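Long-range contact in phosphotransferase system, HPr-related proteins (Thermoanaerobacter tengcongensis, PDB 3LE5), which probably serves as a general, non-sugar-specific phosphocarrier of the phosphoenolpyruvate-dependent sugar phosphotransferase system: residues Q32-K37 with K62-G67. Residues are numbered along the deposited sequence; the frame is centred on the assembly and turned at random.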
loop_
_atom_site.group_PDB
_atom_site.type_symbol
_atom_site.label_atom_id
_atom_site.label_comp_id
_atom_site.label_asym_id
_atom_site.label_seq_id
_atom_site.Cartn_x
_atom_site.Cartn_y
_atom_site.Cartn_z
ATOM N N GLN A 32 -1.875 -4.200 20.294
ATOM C CA GLN A 32 -0.790 -4.303 19.339
ATOM C C GLN A 32 -1.037 -5.543 18.489
ATOM O O GLN A 32 -1.459 -6.581 18.997
ATOM C CB GLN A 32 0.566 -4.378 20.022
ATOM C CG GLN A 32 1.691 -4.531 19.026
ATOM C CD GLN A 32 3.039 -4.211 19.615
ATOM O OE1 GLN A 32 3.181 -4.082 20.829
ATOM N NE2 GLN A 32 4.044 -4.079 18.755
ATOM N N ILE A 33 -0.800 -5.430 17.190
ATOM C CA ILE A 33 -1.060 -6.534 16.280
ATOM C C ILE A 33 0.193 -6.822 15.454
ATOM O O ILE A 33 0.992 -5.918 15.191
ATOM C CB ILE A 33 -2.276 -6.230 15.372
ATOM C CG1 ILE A 33 -3.402 -5.598 16.191
ATOM C CG2 ILE A 33 -2.776 -7.493 14.685
ATOM C CD1 ILE A 33 -4.668 -5.369 15.410
ATOM N N TRP A 34 0.374 -8.089 15.081
ATOM C CA TRP A 34 1.514 -8.519 14.267
ATOM C C TRP A 34 1.086 -9.432 13.130
ATOM O O TRP A 34 0.092 -10.150 13.237
ATOM C CB TRP A 34 2.535 -9.290 15.103
ATOM C CG TRP A 34 2.971 -8.602 16.339
ATOM C CD1 TRP A 34 4.050 -7.775 16.483
ATOM C CD2 TRP A 34 2.351 -8.688 17.630
ATOM N NE1 TRP A 34 4.134 -7.337 17.782
ATOM C CE2 TRP A 34 3.103 -7.883 18.508
ATOM C CE3 TRP A 34 1.229 -9.366 18.129
ATOM C CZ2 TRP A 34 2.768 -7.737 19.864
ATOM C CZ3 TRP A 34 0.898 -9.221 19.472
ATOM C CH2 TRP A 34 1.666 -8.413 20.323
ATOM N N VAL A 35 1.860 -9.414 12.050
ATOM C CA VAL A 35 1.661 -10.353 10.956
ATOM C C VAL A 35 2.973 -11.062 10.628
ATOM O O VAL A 35 3.963 -10.435 10.257
ATOM C CB VAL A 35 1.090 -9.679 9.696
ATOM C CG1 VAL A 35 0.682 -10.737 8.684
ATOM C CG2 VAL A 35 -0.101 -8.809 10.053
ATOM N N GLU A 36 2.961 -12.380 10.777
ATOM C CA GLU A 36 4.154 -13.186 10.654
ATOM C C GLU A 36 4.001 -14.109 9.454
ATOM O O GLU A 36 3.098 -14.941 9.407
ATOM C CB GLU A 36 4.346 -13.985 11.945
ATOM C CG GLU A 36 5.599 -14.843 12.021
ATOM C CD GLU A 36 5.645 -15.679 13.298
ATOM O OE1 GLU A 36 5.155 -15.189 14.342
ATOM O OE2 GLU A 36 6.161 -16.823 13.259
ATOM N N LYS A 37 4.870 -13.942 8.465
ATOM C CA LYS A 37 4.878 -14.840 7.318
ATOM C C LYS A 37 6.252 -15.455 7.146
ATOM O O LYS A 37 7.196 -14.764 6.768
ATOM C CB LYS A 37 4.486 -14.111 6.033
ATOM C CG LYS A 37 4.357 -15.053 4.854
ATOM C CD LYS A 37 4.718 -14.378 3.555
ATOM C CE LYS A 37 5.101 -15.407 2.508
ATOM N NZ LYS A 37 5.622 -14.764 1.274
ATOM N N LYS A 62 0.601 -15.930 10.109
ATOM C CA LYS A 62 0.174 -16.010 11.494
ATOM C C LYS A 62 -0.247 -14.619 11.958
ATOM O O LYS A 62 0.561 -13.691 11.970
ATOM C CB LYS A 62 1.311 -16.553 12.360
ATOM C CG LYS A 62 0.857 -17.206 13.646
ATOM C CD LYS A 62 2.038 -17.736 14.446
ATOM C CE LYS A 62 2.765 -16.616 15.173
ATOM N NZ LYS A 62 3.719 -17.137 16.192
ATOM N N LEU A 63 -1.523 -14.482 12.312
ATOM C CA LEU A 63 -2.097 -13.222 12.796
ATOM C C LEU A 63 -2.186 -13.197 14.313
ATOM O O LEU A 63 -2.946 -13.969 14.893
ATOM C CB LEU A 63 -3.523 -13.055 12.264
ATOM C CG LEU A 63 -3.810 -12.242 11.011
ATOM C CD1 LEU A 63 -5.302 -12.254 10.772
ATOM C CD2 LEU A 63 -3.297 -10.826 11.189
ATOM N N SER A 64 -1.447 -12.308 14.967
ATOM C CA SER A 64 -1.545 -12.228 16.419
ATOM C C SER A 64 -1.916 -10.841 16.911
ATOM O O SER A 64 -1.618 -9.846 16.267
ATOM C CB SER A 64 -0.267 -12.735 17.106
ATOM O OG SER A 64 0.885 -12.029 16.690
ATOM N N ALA A 65 -2.588 -10.794 18.054
ATOM C CA ALA A 65 -2.963 -9.542 18.690
ATOM C C ALA A 65 -2.832 -9.706 20.197
ATOM O O ALA A 65 -2.954 -10.807 20.719
ATOM C CB ALA A 65 -4.390 -9.153 18.315
ATOM N N GLU A 66 -2.574 -8.607 20.890
ATOM C CA GLU A 66 -2.484 -8.614 22.344
ATOM C C GLU A 66 -2.944 -7.264 22.878
ATOM O O GLU A 66 -2.267 -6.252 22.709
ATOM C CB GLU A 66 -1.052 -8.920 22.795
ATOM C CG GLU A 66 -0.901 -9.191 24.285
ATOM C CD GLU A 66 0.355 -9.981 24.607
ATOM O OE1 GLU A 66 1.327 -9.888 23.826
ATOM O OE2 GLU A 66 0.369 -10.697 25.636
ATOM N N GLY A 67 -4.111 -7.242 23.502
ATOM C CA GLY A 67 -4.649 -5.997 24.009
ATOM C C GLY A 67 -6.055 -6.115 24.556
ATOM O O GLY A 67 -6.638 -7.204 24.591
#
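The carbonyl oxygen Ser-64 O is held by two neighbours on strand 32-36: Trp-34 N donates a nearly straight hydrogen bond (2.9 Å, 167°), and Ile-33 CA adds a CA-H...O contact at 3.4 Å. Strand 32-36, the middle one of the chain's three-stranded sheet, here pairs antiparallel with strand 60-66, as in the open-faced beta-sandwich of the HPr family; Gln-32, Trp-34 and Glu-36 form hydrogen-bonded pairs with Glu-66, Ser-64 and Lys-62. The bond from Gln-32 N to Glu-66 O is weak (3.2 Å), whereas Lys-62 N to Glu-36 O is firm at 2.8 Å.

On the face of Ile-33, Val-35, Leu-63 and Ala-65, Val-35 CG2 lies against Leu-63 CD2 at 3.9 Å; Phe-22 touches both, and helix 70-82 packs on Leu-63 and Ala-65. On the other face, CG anti to the carbonyl carbon (chi1 -52°) swings the six-membered ring of Trp-34 toward Ser-64 and Glu-66. Ser-64 OG meets Trp-34 CE3 obliquely at 3.0 Å, Glu-66 CB touches Trp-34 CH2 at the ring edge, and Gln-32 CG lies over one ring face. Replacing the indole by an alanine is likely to open a gap beside Ser-64 OG and Glu-66 CB and deprive Lys-41 of its cation-pi partner.

Residues 62-65 also pair antiparallel with a strand of the second subunit, continuing the sheet. Glu-36 and Lys-62 run side by side, closed by a salt bridge from Glu-36 OE1 to Lys-62 NZ at 3.0 Å.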